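Local coordinates for amidase (Bacillus anthracis, PDB 5EWQ), which probably hydrolyses carboxylic acid amides to the free acid and ammonia, as a member of the amidase signature family, at residues 14-19 against 80-86; 139-144 against 378-383; 304-310 against 495-501. All blocks are in the same frame, centred on the assembly; numbering follows the deposited sequence.

Contact 1. Residues 14-19 against 80-86; sequences RIVYDK and QNGITLN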
ATOM      1  N   ARG A  14      -4.514  22.134   1.309  1.00 33.67           N
ATOM      2  CA  ARG A  14      -5.154  21.627   2.517  1.00 28.99           C
ATOM      3  C   ARG A  14      -6.665  21.554   2.334  1.00 31.98           C
ATOM      4  O   ARG A  14      -7.407  22.410   2.819  1.00 39.70           O
ATOM      5  CB  ARG A  14      -4.803  22.493   3.728  1.00 22.74           C
ATOM      6  CG  ARG A  14      -3.433  22.191   4.309  1.00 28.30           C
ATOM      7  CD  ARG A  14      -3.242  22.841   5.666  1.00 31.91           C
ATOM      8  NE  ARG A  14      -1.995  22.410   6.295  1.00 40.91           N
ATOM      9  CZ  ARG A  14      -1.891  21.357   7.099  1.00 35.51           C
ATOM     10  NH1 ARG A  14      -2.962  20.626   7.378  1.00 34.13           N
ATOM     11  NH2 ARG A  14      -0.717  21.036   7.628  1.00 28.68           N
ATOM     12  N   ILE A  15      -7.111  20.520   1.629  1.00 35.49           N
ATOM     13  CA  ILE A  15      -8.529  20.309   1.374  1.00 31.99           C
ATOM     14  C   ILE A  15      -9.026  19.065   2.105  1.00 38.18           C
ATOM     15  O   ILE A  15      -8.480  17.976   1.932  1.00 42.12           O
ATOM     16  CB  ILE A  15      -8.815  20.160  -0.130  1.00 28.75           C
ATOM     17  CG1 ILE A  15      -8.262  21.359  -0.900  1.00 29.95           C
ATOM     18  CG2 ILE A  15     -10.304  20.011  -0.373  1.00 21.38           C
ATOM     19  CD1 ILE A  15      -8.462  21.265  -2.394  1.00 36.57           C
ATOM     20  N   VAL A  16     -10.058  19.235   2.925  1.00 40.50           N
ATOM     21  CA  VAL A  16     -10.615  18.129   3.696  1.00 37.45           C
ATOM     22  C   VAL A  16     -12.136  18.072   3.571  1.00 41.01           C
ATOM     23  O   VAL A  16     -12.835  19.011   3.953  1.00 43.75           O
ATOM     24  CB  VAL A  16     -10.237  18.234   5.189  1.00 32.41           C
ATOM     25  CG1 VAL A  16     -10.942  17.153   5.995  1.00 32.37           C
ATOM     26  CG2 VAL A  16      -8.731  18.138   5.366  1.00 29.84           C
ATOM     27  N   TYR A  17     -12.640  16.964   3.034  1.00 42.07           N
ATOM     28  CA  TYR A  17     -14.077  16.768   2.863  1.00 27.35           C
ATOM     29  C   TYR A  17     -14.643  15.835   3.927  1.00 41.36           C
ATOM     30  O   TYR A  17     -13.991  14.862   4.311  1.00 34.70           O
ATOM     31  CB  TYR A  17     -14.385  16.193   1.479  1.00 25.53           C
ATOM     32  CG  TYR A  17     -13.916  17.037   0.319  1.00 26.23           C
ATOM     33  CD1 TYR A  17     -14.221  18.390   0.246  1.00 19.92           C
ATOM     34  CD2 TYR A  17     -13.165  16.476  -0.705  1.00 18.66           C
ATOM     35  CE1 TYR A  17     -13.793  19.160  -0.821  1.00 27.84           C
ATOM     36  CE2 TYR A  17     -12.732  17.236  -1.772  1.00 33.43           C
ATOM     37  CZ  TYR A  17     -13.049  18.575  -1.826  1.00 34.33           C
ATOM     38  OH  TYR A  17     -12.616  19.335  -2.889  1.00 40.41           O
ATOM     39  N   ASP A  18     -15.855  16.139   4.387  1.00 44.92           N
ATOM     40  CA  ASP A  18     -16.618  15.261   5.274  1.00 44.98           C
ATOM     41  C   ASP A  18     -15.803  14.793   6.480  1.00 50.12           C
ATOM     42  O   ASP A  18     -15.487  13.610   6.609  1.00 49.60           O
ATOM     43  CB  ASP A  18     -17.137  14.054   4.486  1.00 55.89           C
ATOM     44  CG  ASP A  18     -18.218  13.292   5.225  1.00 73.50           C
ATOM     45  OD1 ASP A  18     -18.785  13.846   6.189  1.00 86.40           O
ATOM     46  OD2 ASP A  18     -18.506  12.141   4.833  1.00 72.00           O
ATOM     47  N   LYS A  19     -15.465  15.730   7.359  1.00 47.92           N
ATOM     48  CA  LYS A  19     -14.602  15.437   8.496  1.00 33.22           C
ATOM     49  C   LYS A  19     -15.307  14.577   9.545  1.00 47.85           C
ATOM     50  O   LYS A  19     -14.670  13.790  10.244  1.00 51.15           O
ATOM     51  CB  LYS A  19     -14.104  16.739   9.127  1.00 39.94           C
ATOM     52  CG  LYS A  19     -13.015  16.547  10.166  1.00 56.97           C
ATOM     53  CD  LYS A  19     -11.777  17.358   9.822  1.00 48.52           C
ATOM     54  CE  LYS A  19     -12.062  18.850   9.859  1.00 46.07           C
ATOM     55  NZ  LYS A  19     -10.833  19.652   9.613  1.00 43.64           N
ATOM     56  N   GLN A  80      -7.442  14.106  11.464  1.00 35.53           N
ATOM     57  CA  GLN A  80      -8.570  14.985  11.177  1.00 35.06           C
ATOM     58  C   GLN A  80      -8.474  16.287  11.970  1.00 42.99           C
ATOM     59  O   GLN A  80      -9.287  17.194  11.796  1.00 46.91           O
ATOM     60  CB  GLN A  80      -9.891  14.274  11.477  1.00 36.76           C
ATOM     61  CG  GLN A  80     -10.119  13.025  10.638  1.00 34.65           C
ATOM     62  CD  GLN A  80     -10.130  13.316   9.148  1.00 46.71           C
ATOM     63  OE1 GLN A  80     -10.818  14.227   8.686  1.00 51.83           O
ATOM     64  NE2 GLN A  80      -9.358  12.545   8.389  1.00 29.91           N
ATOM     65  N   ASN A  81      -7.475  16.370  12.841  1.00 45.89           N
ATOM     66  CA  ASN A  81      -7.195  17.599  13.576  1.00 46.79           C
ATOM     67  C   ASN A  81      -5.694  17.826  13.699  1.00 47.84           C
ATOM     68  O   ASN A  81      -4.899  17.029  13.203  1.00 46.77           O
ATOM     69  CB  ASN A  81      -7.839  17.565  14.963  1.00 54.26           C
ATOM     70  CG  ASN A  81      -9.352  17.639  14.905  1.00 59.68           C
ATOM     71  OD1 ASN A  81      -9.925  18.709  14.692  1.00 54.53           O
ATOM     72  ND2 ASN A  81     -10.009  16.502  15.101  1.00 63.77           N
ATOM     73  N   GLY A  82      -5.313  18.914  14.360  1.00 51.80           N
ATOM     74  CA  GLY A  82      -3.912  19.260  14.513  1.00 42.14           C
ATOM     75  C   GLY A  82      -3.244  19.479  13.170  1.00 51.34           C
ATOM     76  O   GLY A  82      -3.644  20.355  12.405  1.00 37.80           O
ATOM     77  N   ILE A  83      -2.230  18.669  12.879  1.00 51.33           N
ATOM     78  CA  ILE A  83      -1.521  18.755  11.609  1.00 39.21           C
ATOM     79  C   ILE A  83      -2.447  18.353  10.458  1.00 36.71           C
ATOM     80  O   ILE A  83      -2.244  18.765   9.314  1.00 39.46           O
ATOM     81  CB  ILE A  83      -0.247  17.871  11.612  1.00 35.41           C
ATOM     82  CG1 ILE A  83       0.639  18.183  10.404  1.00 47.39           C
ATOM     83  CG2 ILE A  83      -0.605  16.392  11.672  1.00 38.65           C
ATOM     84  CD1 ILE A  83       1.162  19.602  10.383  1.00 48.65           C
ATOM     85  N   THR A  84      -3.468  17.560  10.783  1.00 42.14           N
ATOM     86  CA  THR A  84      -4.514  17.163   9.840  1.00 35.62           C
ATOM     87  C   THR A  84      -3.947  16.569   8.552  1.00 33.60           C
ATOM     88  O   THR A  84      -4.007  17.189   7.491  1.00 41.04           O
ATOM     89  CB  THR A  84      -5.428  18.355   9.487  1.00 36.71           C
ATOM     90  OG1 THR A  84      -5.671  19.138  10.663  1.00 34.76           O
ATOM     91  CG2 THR A  84      -6.757  17.867   8.921  1.00 30.37           C
ATOM     92  N   LEU A  85      -3.396  15.364   8.655  1.00 40.43           N
ATOM     93  CA  LEU A  85      -2.805  14.691   7.503  1.00 33.07           C
ATOM     94  C   LEU A  85      -3.876  14.240   6.517  1.00 34.54           C
ATOM     95  O   LEU A  85      -3.614  14.118   5.319  1.00 35.59           O
ATOM     96  CB  LEU A  85      -1.968  13.493   7.953  1.00 27.63           C
ATOM     97  CG  LEU A  85      -0.841  13.793   8.942  1.00 29.56           C
ATOM     98  CD1 LEU A  85      -0.101  12.519   9.321  1.00 30.46           C
ATOM     99  CD2 LEU A  85       0.121  14.823   8.370  1.00 28.65           C
ATOM    100  N   ASN A  86      -5.080  13.998   7.035  1.00 28.72           N
ATOM    101  CA  ASN A  86      -6.217  13.567   6.227  1.00 24.92           C
ATOM    102  C   ASN A  86      -5.888  12.340   5.384  1.00 32.77           C
ATOM    103  O   ASN A  86      -5.900  12.398   4.153  1.00 30.26           O
ATOM    104  CB  ASN A  86      -6.696  14.709   5.326  1.00 24.88           C
ATOM    105  CG  ASN A  86      -8.078  14.460   4.750  1.00 37.74           C
ATOM    106  OD1 ASN A  86      -8.857  13.678   5.295  1.00 39.47           O
ATOM    107  ND2 ASN A  86      -8.389  15.128   3.644  1.00 39.75           N
TER
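R14 makes the strongest polar link between the loop before helix 20-28 and the loop joining helix 64-79 to strand 88-91. Its NH1 donates to I83 O at 2.8 Å with an N-H...O angle of 159°, and NH2 adds a weak bond to I83 O at 3.2 Å, so one carbonyl, lying near the guanidinium plane, takes both nitrogens. That carbonyl sits inside a type II' turn, N81 to T84, closed by T84 N to N81 O at 2.9 Å; G82 supplies the positive phi (61°) this turn needs, and T84 OG1 hydrogen-bonds G82 O at 2.9 Å. N86 ND2 reaches I15 O only weakly (3.3 Å, 122°) and has a second weak acceptor in Q189 O. Q80 NE2 gives a weak bond to N86 OD1 at 3.3 Å. K187 NZ donates to both amide oxygens, Q80 OE1 and N86 OD1, is the stronger partner of N86 OD1, and also binds Y17 O. Apolar contact is modest, V16 CG2 lying 4.1 Å from T84 CG2; separately, the aliphatic K19 CD is in van der Waals contact with Q80 O at 3.2 Å. With I15 also backbone-bonded to Q189 of the two-stranded sheet 183-184/188-189, the chemistry implies a polar junction in which the lysine's charge gathers acceptors from both segments.

Contact 2. Residues 139-144 against 378-383; sequences VLKDWI and QKNVPV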
ATOM      1  N   VAL A 139     -18.877   9.462  -5.792  1.00 33.16           N
ATOM      2  CA  VAL A 139     -20.076   8.762  -6.240  1.00 32.22           C
ATOM      3  C   VAL A 139     -20.305   7.469  -5.451  1.00 30.46           C
ATOM      4  O   VAL A 139     -21.443   7.022  -5.291  1.00 41.77           O
ATOM      5  CB  VAL A 139     -19.999   8.450  -7.757  1.00 22.74           C
ATOM      6  CG1 VAL A 139     -18.852   7.496  -8.063  1.00 16.59           C
ATOM      7  CG2 VAL A 139     -21.322   7.901  -8.270  1.00 18.83           C
ATOM      8  N   LEU A 140     -19.227   6.885  -4.939  1.00 28.30           N
ATOM      9  CA  LEU A 140     -19.321   5.639  -4.187  1.00 34.32           C
ATOM     10  C   LEU A 140     -19.026   5.847  -2.706  1.00 35.34           C
ATOM     11  O   LEU A 140     -18.778   4.888  -1.976  1.00 31.62           O
ATOM     12  CB  LEU A 140     -18.358   4.597  -4.761  1.00 30.29           C
ATOM     13  CG  LEU A 140     -18.625   4.060  -6.166  1.00 38.69           C
ATOM     14  CD1 LEU A 140     -17.433   3.250  -6.653  1.00 30.04           C
ATOM     15  CD2 LEU A 140     -19.886   3.214  -6.180  1.00 21.85           C
ATOM     16  N   LYS A 141     -19.070   7.102  -2.264  1.00 28.93           N
ATOM     17  CA  LYS A 141     -18.666   7.462  -0.906  1.00 36.36           C
ATOM     18  C   LYS A 141     -19.515   6.795   0.178  1.00 38.12           C
ATOM     19  O   LYS A 141     -19.083   6.678   1.325  1.00 36.61           O
ATOM     20  CB  LYS A 141     -18.713   8.982  -0.726  1.00 31.57           C
ATOM     21  CG  LYS A 141     -20.117   9.565  -0.670  1.00 29.73           C
ATOM     22  CD  LYS A 141     -20.074  11.082  -0.575  1.00 39.83           C
ATOM     23  CE  LYS A 141     -21.472  11.674  -0.492  1.00 42.41           C
ATOM     24  NZ  LYS A 141     -22.199  11.212   0.723  1.00 47.13           N
ATOM     25  N   ASP A 142     -20.716   6.355  -0.185  1.00 41.25           N
ATOM     26  CA  ASP A 142     -21.632   5.773   0.789  1.00 38.34           C
ATOM     27  C   ASP A 142     -22.029   4.339   0.450  1.00 40.02           C
ATOM     28  O   ASP A 142     -22.867   3.747   1.132  1.00 41.27           O
ATOM     29  CB  ASP A 142     -22.886   6.640   0.913  1.00 43.07           C
ATOM     30  CG  ASP A 142     -22.590   8.017   1.473  1.00 54.06           C
ATOM     31  OD1 ASP A 142     -21.751   8.119   2.394  1.00 31.13           O
ATOM     32  OD2 ASP A 142     -23.194   8.999   0.992  1.00 59.87           O
ATOM     33  N   TRP A 143     -21.433   3.778  -0.599  1.00 37.83           N
ATOM     34  CA  TRP A 143     -21.769   2.417  -1.004  1.00 40.73           C
ATOM     35  C   TRP A 143     -21.034   1.374  -0.172  1.00 50.97           C
ATOM     36  O   TRP A 143     -19.810   1.267  -0.234  1.00 46.12           O
ATOM     37  CB  TRP A 143     -21.462   2.189  -2.484  1.00 28.09           C
ATOM     38  CG  TRP A 143     -21.679   0.760  -2.891  1.00 44.70           C
ATOM     39  CD1 TRP A 143     -22.876   0.112  -2.991  1.00 31.11           C
ATOM     40  CD2 TRP A 143     -20.674  -0.200  -3.238  1.00 35.97           C
ATOM     41  NE1 TRP A 143     -22.680  -1.189  -3.384  1.00 37.93           N
ATOM     42  CE2 TRP A 143     -21.335  -1.407  -3.542  1.00 37.56           C
ATOM     43  CE3 TRP A 143     -19.279  -0.157  -3.325  1.00 32.60           C
ATOM     44  CZ2 TRP A 143     -20.652  -2.560  -3.925  1.00 30.31           C
ATOM     45  CZ3 TRP A 143     -18.601  -1.303  -3.706  1.00 37.53           C
ATOM     46  CH2 TRP A 143     -19.289  -2.488  -4.001  1.00 33.98           C
ATOM     47  N   ILE A 144     -21.795   0.600   0.594  1.00 37.92           N
ATOM     48  CA  ILE A 144     -21.234  -0.491   1.379  1.00 38.89           C
ATOM     49  C   ILE A 144     -21.376  -1.815   0.633  1.00 40.25           C
ATOM     50  O   ILE A 144     -22.486  -2.236   0.304  1.00 42.01           O
ATOM     51  CB  ILE A 144     -21.912  -0.603   2.755  1.00 44.71           C
ATOM     52  CG1 ILE A 144     -21.768   0.712   3.526  1.00 42.44           C
ATOM     53  CG2 ILE A 144     -21.318  -1.755   3.544  1.00 45.71           C
ATOM     54  CD1 ILE A 144     -22.418   0.697   4.892  1.00 46.46           C
ATOM     55  N   GLN A 378     -22.172  -6.289  -8.402  1.00 63.78           N
ATOM     56  CA  GLN A 378     -22.674  -5.724  -7.156  1.00 59.41           C
ATOM     57  C   GLN A 378     -24.196  -5.627  -7.165  1.00 61.53           C
ATOM     58  O   GLN A 378     -24.815  -5.515  -8.224  1.00 67.15           O
ATOM     59  CB  GLN A 378     -22.051  -4.351  -6.905  1.00 58.45           C
ATOM     60  CG  GLN A 378     -20.536  -4.331  -7.050  1.00 53.18           C
ATOM     61  CD  GLN A 378     -19.851  -5.393  -6.210  1.00 55.53           C
ATOM     62  OE1 GLN A 378     -20.207  -5.614  -5.052  1.00 62.68           O
ATOM     63  NE2 GLN A 378     -18.863  -6.063  -6.795  1.00 50.42           N
ATOM     64  N   LYS A 379     -24.793  -5.667  -5.977  1.00 74.66           N
ATOM     65  CA  LYS A 379     -26.245  -5.717  -5.845  1.00 90.76           C
ATOM     66  C   LYS A 379     -26.885  -4.332  -5.783  1.00 91.12           C
ATOM     67  O   LYS A 379     -27.748  -4.004  -6.596  1.00 92.19           O
ATOM     68  CB  LYS A 379     -26.630  -6.519  -4.600  1.00 86.95           C
ATOM     69  N   ASN A 380     -26.463  -3.526  -4.814  1.00 77.64           N
ATOM     70  CA  ASN A 380     -27.063  -2.213  -4.603  1.00 75.70           C
ATOM     71  C   ASN A 380     -26.078  -1.062  -4.797  1.00 59.97           C
ATOM     72  O   ASN A 380     -26.006  -0.150  -3.975  1.00 58.39           O
ATOM     73  CB  ASN A 380     -27.677  -2.137  -3.204  1.00 90.05           C
ATOM     74  CG  ASN A 380     -26.720  -2.588  -2.118  1.00110.15           C
ATOM     75  OD1 ASN A 380     -25.510  -2.676  -2.333  1.00114.72           O
ATOM     76  ND2 ASN A 380     -27.259  -2.879  -0.939  1.00117.62           N
ATOM     77  N   VAL A 381     -25.324  -1.111  -5.890  1.00 48.63           N
ATOM     78  CA  VAL A 381     -24.356  -0.068  -6.202  1.00 39.74           C
ATOM     79  C   VAL A 381     -25.051   1.094  -6.922  1.00 42.69           C
ATOM     80  O   VAL A 381     -25.849   0.876  -7.836  1.00 50.27           O
ATOM     81  CB  VAL A 381     -23.186  -0.631  -7.056  1.00 43.43           C
ATOM     82  CG1 VAL A 381     -23.708  -1.309  -8.321  1.00 37.67           C
ATOM     83  CG2 VAL A 381     -22.171   0.452  -7.389  1.00 54.33           C
ATOM     84  N   PRO A 382     -24.771   2.337  -6.494  1.00 45.35           N
ATOM     85  CA  PRO A 382     -25.416   3.523  -7.074  1.00 33.60           C
ATOM     86  C   PRO A 382     -25.017   3.808  -8.523  1.00 40.63           C
ATOM     87  O   PRO A 382     -25.534   4.754  -9.118  1.00 50.54           O
ATOM     88  CB  PRO A 382     -24.947   4.658  -6.156  1.00 23.26           C
ATOM     89  CG  PRO A 382     -23.685   4.156  -5.544  1.00 22.64           C
ATOM     90  CD  PRO A 382     -23.899   2.688  -5.359  1.00 34.05           C
ATOM     91  N   VAL A 383     -24.114   3.004  -9.076  1.00 48.48           N
ATOM     92  CA  VAL A 383     -23.655   3.180 -10.451  1.00 41.37           C
ATOM     93  C   VAL A 383     -23.329   1.827 -11.085  1.00 42.08           C
ATOM     94  O   VAL A 383     -22.689   0.984 -10.461  1.00 53.10           O
ATOM     95  CB  VAL A 383     -22.415   4.101 -10.514  1.00 41.60           C
ATOM     96  CG1 VAL A 383     -21.503   3.708 -11.662  1.00 61.59           C
ATOM     97  CG2 VAL A 383     -22.835   5.558 -10.631  1.00 35.68           C
TER
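The indole of W143 forms the apolar centre, with V381 CB over one face, 4.1 Å from the five-membered-ring centroid and 25° off the ring normal, a CH-pi contact. P382 CD approaches W143 CD1 to 3.6 Å. Beside the ring, L140 CD2 meets V381 CG2 at 3.8 Å and P382 CG at 4.0 Å, while V139 CG2 touches V383 CG2 at 3.7 Å. A type I turn from L140 to W143, closed by W143 N to L140 O at 3.2 Å, brings L140 and W143 onto the same partner loop. At the polar edge, Q378 OE1 and N380 O lie near the indole plane, and W143 NE1 donates a weak hydrogen bond to N380 OD1 (3.4 Å, 138°); N380 is poorly ordered, so this link merits caution. The contact thus joins the loop between strand 118-122 and helix 150-155 to the connection between helices 360-377 and 386-394, with F375 of the former helix touching L140, V381 and V383, and F392 of the latter touching V139.

Contact 3. Residues 304-310 against 495-501; sequences DLSIDGL and FNIGYAY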
ATOM      1  N   ASP A 304      12.627 -17.107   8.365  1.00115.82           N
ATOM      2  CA  ASP A 304      13.914 -17.052   7.678  1.00118.50           C
ATOM      3  C   ASP A 304      14.350 -15.617   7.392  1.00109.77           C
ATOM      4  O   ASP A 304      14.723 -15.285   6.268  1.00116.12           O
ATOM      5  CB  ASP A 304      13.855 -17.848   6.373  1.00119.50           C
ATOM      6  CG  ASP A 304      13.563 -19.319   6.600  1.00127.87           C
ATOM      7  OD1 ASP A 304      12.848 -19.642   7.570  1.00132.83           O
ATOM      8  OD2 ASP A 304      14.051 -20.153   5.807  1.00129.77           O
ATOM      9  N   LEU A 305      14.300 -14.772   8.416  1.00 92.46           N
ATOM     10  CA  LEU A 305      14.722 -13.381   8.289  1.00 74.29           C
ATOM     11  C   LEU A 305      15.927 -13.097   9.178  1.00 74.02           C
ATOM     12  O   LEU A 305      15.782 -12.851  10.376  1.00 74.52           O
ATOM     13  CB  LEU A 305      13.571 -12.434   8.638  1.00 70.69           C
ATOM     14  CG  LEU A 305      12.774 -11.843   7.472  1.00 65.38           C
ATOM     15  CD1 LEU A 305      12.308 -12.929   6.515  1.00 68.79           C
ATOM     16  CD2 LEU A 305      11.590 -11.042   7.990  1.00 65.05           C
ATOM     17  N   SER A 306      17.116 -13.133   8.587  1.00 75.89           N
ATOM     18  CA  SER A 306      18.351 -12.922   9.333  1.00 77.54           C
ATOM     19  C   SER A 306      19.000 -11.589   8.979  1.00 75.77           C
ATOM     20  O   SER A 306      18.786 -11.054   7.891  1.00 76.47           O
ATOM     21  CB  SER A 306      19.333 -14.068   9.075  1.00 86.57           C
ATOM     22  OG  SER A 306      20.547 -13.869   9.777  1.00 89.47           O
ATOM     23  N   ILE A 307      19.796 -11.059   9.903  1.00 82.25           N
ATOM     24  CA  ILE A 307      20.497  -9.799   9.683  1.00 83.97           C
ATOM     25  C   ILE A 307      21.656  -9.984   8.709  1.00 87.27           C
ATOM     26  O   ILE A 307      22.173  -9.017   8.148  1.00 75.20           O
ATOM     27  CB  ILE A 307      21.029  -9.209  11.006  1.00 84.15           C
ATOM     28  CG1 ILE A 307      22.025 -10.169  11.658  1.00 82.25           C
ATOM     29  CG2 ILE A 307      19.878  -8.903  11.953  1.00 80.92           C
ATOM     30  CD1 ILE A 307      22.590  -9.665  12.968  1.00 82.46           C
ATOM     31  N   ASP A 308      22.060 -11.235   8.513  1.00 93.20           N
ATOM     32  CA  ASP A 308      23.106 -11.565   7.555  1.00 95.71           C
ATOM     33  C   ASP A 308      22.489 -12.092   6.266  1.00 84.54           C
ATOM     34  O   ASP A 308      23.075 -12.928   5.579  1.00 91.30           O
ATOM     35  CB  ASP A 308      24.074 -12.594   8.144  1.00 97.93           C
ATOM     36  N   GLY A 309      21.299 -11.595   5.944  1.00 86.29           N
ATOM     37  CA  GLY A 309      20.582 -12.028   4.760  1.00 81.68           C
ATOM     38  C   GLY A 309      21.147 -11.449   3.478  1.00 80.58           C
ATOM     39  O   GLY A 309      20.793 -11.886   2.385  1.00 74.80           O
ATOM     40  N   LEU A 310      22.026 -10.459   3.613  1.00 80.01           N
ATOM     41  CA  LEU A 310      22.674  -9.843   2.460  1.00 74.19           C
ATOM     42  C   LEU A 310      24.052 -10.441   2.213  1.00 85.17           C
ATOM     43  O   LEU A 310      24.702 -10.132   1.213  1.00 86.45           O
ATOM     44  CB  LEU A 310      22.790  -8.330   2.652  1.00 71.64           C
ATOM     45  CG  LEU A 310      21.535  -7.514   2.339  1.00 67.68           C
ATOM     46  CD1 LEU A 310      21.784  -6.032   2.557  1.00 68.09           C
ATOM     47  CD2 LEU A 310      21.082  -7.777   0.917  1.00 66.88           C
ATOM     48  N   PHE A 495      12.097 -10.482   1.261  1.00 58.73           N
ATOM     49  CA  PHE A 495      11.975 -10.094   2.662  1.00 60.51           C
ATOM     50  C   PHE A 495      13.286 -10.310   3.408  1.00 75.66           C
ATOM     51  O   PHE A 495      13.682  -9.487   4.230  1.00 72.91           O
ATOM     52  CB  PHE A 495      10.850 -10.871   3.347  1.00 55.44           C
ATOM     53  CG  PHE A 495       9.491 -10.257   3.165  1.00 58.15           C
ATOM     54  CD1 PHE A 495       9.193  -9.030   3.732  1.00 60.98           C
ATOM     55  CD2 PHE A 495       8.509 -10.910   2.439  1.00 52.54           C
ATOM     56  CE1 PHE A 495       7.945  -8.461   3.572  1.00 53.44           C
ATOM     57  CE2 PHE A 495       7.259 -10.346   2.277  1.00 50.76           C
ATOM     58  CZ  PHE A 495       6.977  -9.120   2.846  1.00 47.46           C
ATOM     59  N   ASN A 496      13.955 -11.421   3.113  1.00 71.58           N
ATOM     60  CA  ASN A 496      15.235 -11.732   3.737  1.00 71.44           C
ATOM     61  C   ASN A 496      16.296 -10.708   3.351  1.00 69.86           C
ATOM     62  O   ASN A 496      17.093 -10.277   4.184  1.00 65.06           O
ATOM     63  CB  ASN A 496      15.688 -13.140   3.350  1.00 72.49           C
ATOM     64  CG  ASN A 496      16.813 -13.653   4.228  1.00 84.40           C
ATOM     65  OD1 ASN A 496      16.995 -13.190   5.355  1.00 85.70           O
ATOM     66  ND2 ASN A 496      17.572 -14.615   3.716  1.00 87.74           N
ATOM     67  N   ILE A 497      16.293 -10.321   2.079  1.00 73.12           N
ATOM     68  CA  ILE A 497      17.196  -9.290   1.583  1.00 69.58           C
ATOM     69  C   ILE A 497      16.821  -7.926   2.159  1.00 66.41           C
ATOM     70  O   ILE A 497      17.684  -7.174   2.615  1.00 64.60           O
ATOM     71  CB  ILE A 497      17.178  -9.229   0.039  1.00 69.65           C
ATOM     72  CG1 ILE A 497      17.951 -10.413  -0.546  1.00 65.53           C
ATOM     73  CG2 ILE A 497      17.764  -7.916  -0.462  1.00 65.18           C
ATOM     74  CD1 ILE A 497      17.979 -10.437  -2.058  1.00 66.17           C
ATOM     75  N   GLY A 498      15.527  -7.622   2.146  1.00 56.21           N
ATOM     76  CA  GLY A 498      15.031  -6.357   2.654  1.00 53.39           C
ATOM     77  C   GLY A 498      15.254  -6.177   4.143  1.00 71.50           C
ATOM     78  O   GLY A 498      15.582  -5.081   4.600  1.00 77.17           O
ATOM     79  N   TYR A 499      15.076  -7.255   4.902  1.00 67.39           N
ATOM     80  CA  TYR A 499      15.260  -7.216   6.349  1.00 65.72           C
ATOM     81  C   TYR A 499      16.719  -6.966   6.712  1.00 72.02           C
ATOM     82  O   TYR A 499      17.016  -6.239   7.661  1.00 67.52           O
ATOM     83  CB  TYR A 499      14.778  -8.522   6.987  1.00 57.39           C
ATOM     84  CG  TYR A 499      14.906  -8.558   8.494  1.00 60.69           C
ATOM     85  CD1 TYR A 499      13.941  -7.976   9.305  1.00 56.33           C
ATOM     86  CD2 TYR A 499      15.988  -9.181   9.104  1.00 61.38           C
ATOM     87  CE1 TYR A 499      14.053  -8.007  10.682  1.00 59.15           C
ATOM     88  CE2 TYR A 499      16.108  -9.217  10.480  1.00 64.76           C
ATOM     89  CZ  TYR A 499      15.137  -8.629  11.264  1.00 66.73           C
ATOM     90  OH  TYR A 499      15.252  -8.662  12.634  1.00 69.28           O
ATOM     91  N   ALA A 500      17.624  -7.571   5.950  1.00 75.56           N
ATOM     92  CA  ALA A 500      19.052  -7.430   6.202  1.00 90.36           C
ATOM     93  C   ALA A 500      19.528  -6.014   5.890  1.00 93.42           C
ATOM     94  O   ALA A 500      20.368  -5.465   6.600  1.00 94.20           O
ATOM     95  CB  ALA A 500      19.835  -8.445   5.390  1.00 90.84           C
ATOM     96  N   TYR A 501      18.987  -5.426   4.826  1.00 85.63           N
ATOM     97  CA  TYR A 501      19.326  -4.053   4.465  1.00 76.20           C
ATOM     98  C   TYR A 501      18.731  -3.067   5.461  1.00 61.44           C
ATOM     99  O   TYR A 501      19.325  -2.029   5.752  1.00 63.03           O
ATOM    100  CB  TYR A 501      18.844  -3.727   3.050  1.00 55.52           C
ATOM    101  CG  TYR A 501      18.886  -2.249   2.727  1.00 63.97           C
ATOM    102  CD1 TYR A 501      20.093  -1.603   2.489  1.00 69.54           C
ATOM    103  CD2 TYR A 501      17.719  -1.498   2.663  1.00 62.27           C
ATOM    104  CE1 TYR A 501      20.137  -0.253   2.197  1.00 73.24           C
ATOM    105  CE2 TYR A 501      17.752  -0.146   2.371  1.00 51.38           C
ATOM    106  CZ  TYR A 501      18.964   0.471   2.139  1.00 62.98           C
ATOM    107  OH  TYR A 501      19.003   1.814   1.848  1.00 56.41           O
TER
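Hydrogen bonding across this contact rests on one side chain: N496 OD1 accepts from S306 N at 3.2 Å with a near-linear angle of 165°. D304 O also lies 3.2 Å from N496 OD1, but both are acceptors and no bond forms. Within the loop, D308 N donates to S306 OG at 3.3 Å and 167°, an ST turn, superposed on a type I turn from S306 to G309 whose G309 N to S306 O bond is weak at 3.2 Å.

Aromatic contact centres on Y499. L305 CB stands over its ring, 4.3 Å from the centroid and 20° off the normal, a CH-pi interaction; S306 O lies at the ring edge, 3.6 Å from Y499 CD2.

Apolar packing continues along helix 491-503. L310 brings CG to 3.6 Å from A500 CB, CD2 to 3.6 Å from I497 CG2 and CD1 to 3.8 Å from Y501 CB, and also touches L339 of helix 329-341, while L305 CD1 lies 4.0 Å from F495 CB. Close backbone approach accompanies this: the I307 and A500 CA atoms are 4.5 Å apart and G309 N is 3.5 Å from A500 CB. An ideal CB on G309 would fall 2.5 Å from N496 O, a clash. Such contacts amount to hydrophobic docking of the loop between helix 270-280 and strand 314-317 on a helix, with small residues, G309 and A500, at the tight point and a single asparagine oxygen fixing the S306 amide.

From the N terminus, contact 1 is the first along the chain: the loop after helix 64-79, which leads to strand 88-91, an outermost strand of the mixed sheet, returns to the lead-in of helix 20-28, enclosing a largely helical region. It closes before contact 2 opens. Contact 2 spans 234 residues, and contact 3 opens within that span and closes beyond it, so these two cross. Contact 3 brings the approach to strand 314-317 onto helix 491-503 near the C terminus. Contacts 1 and 2 are neighbours, their nearest atoms about 6 Å apart, and R21 bridges them by salt bridges to D18 and D142. Contact 3 lies across the chain's centre from both.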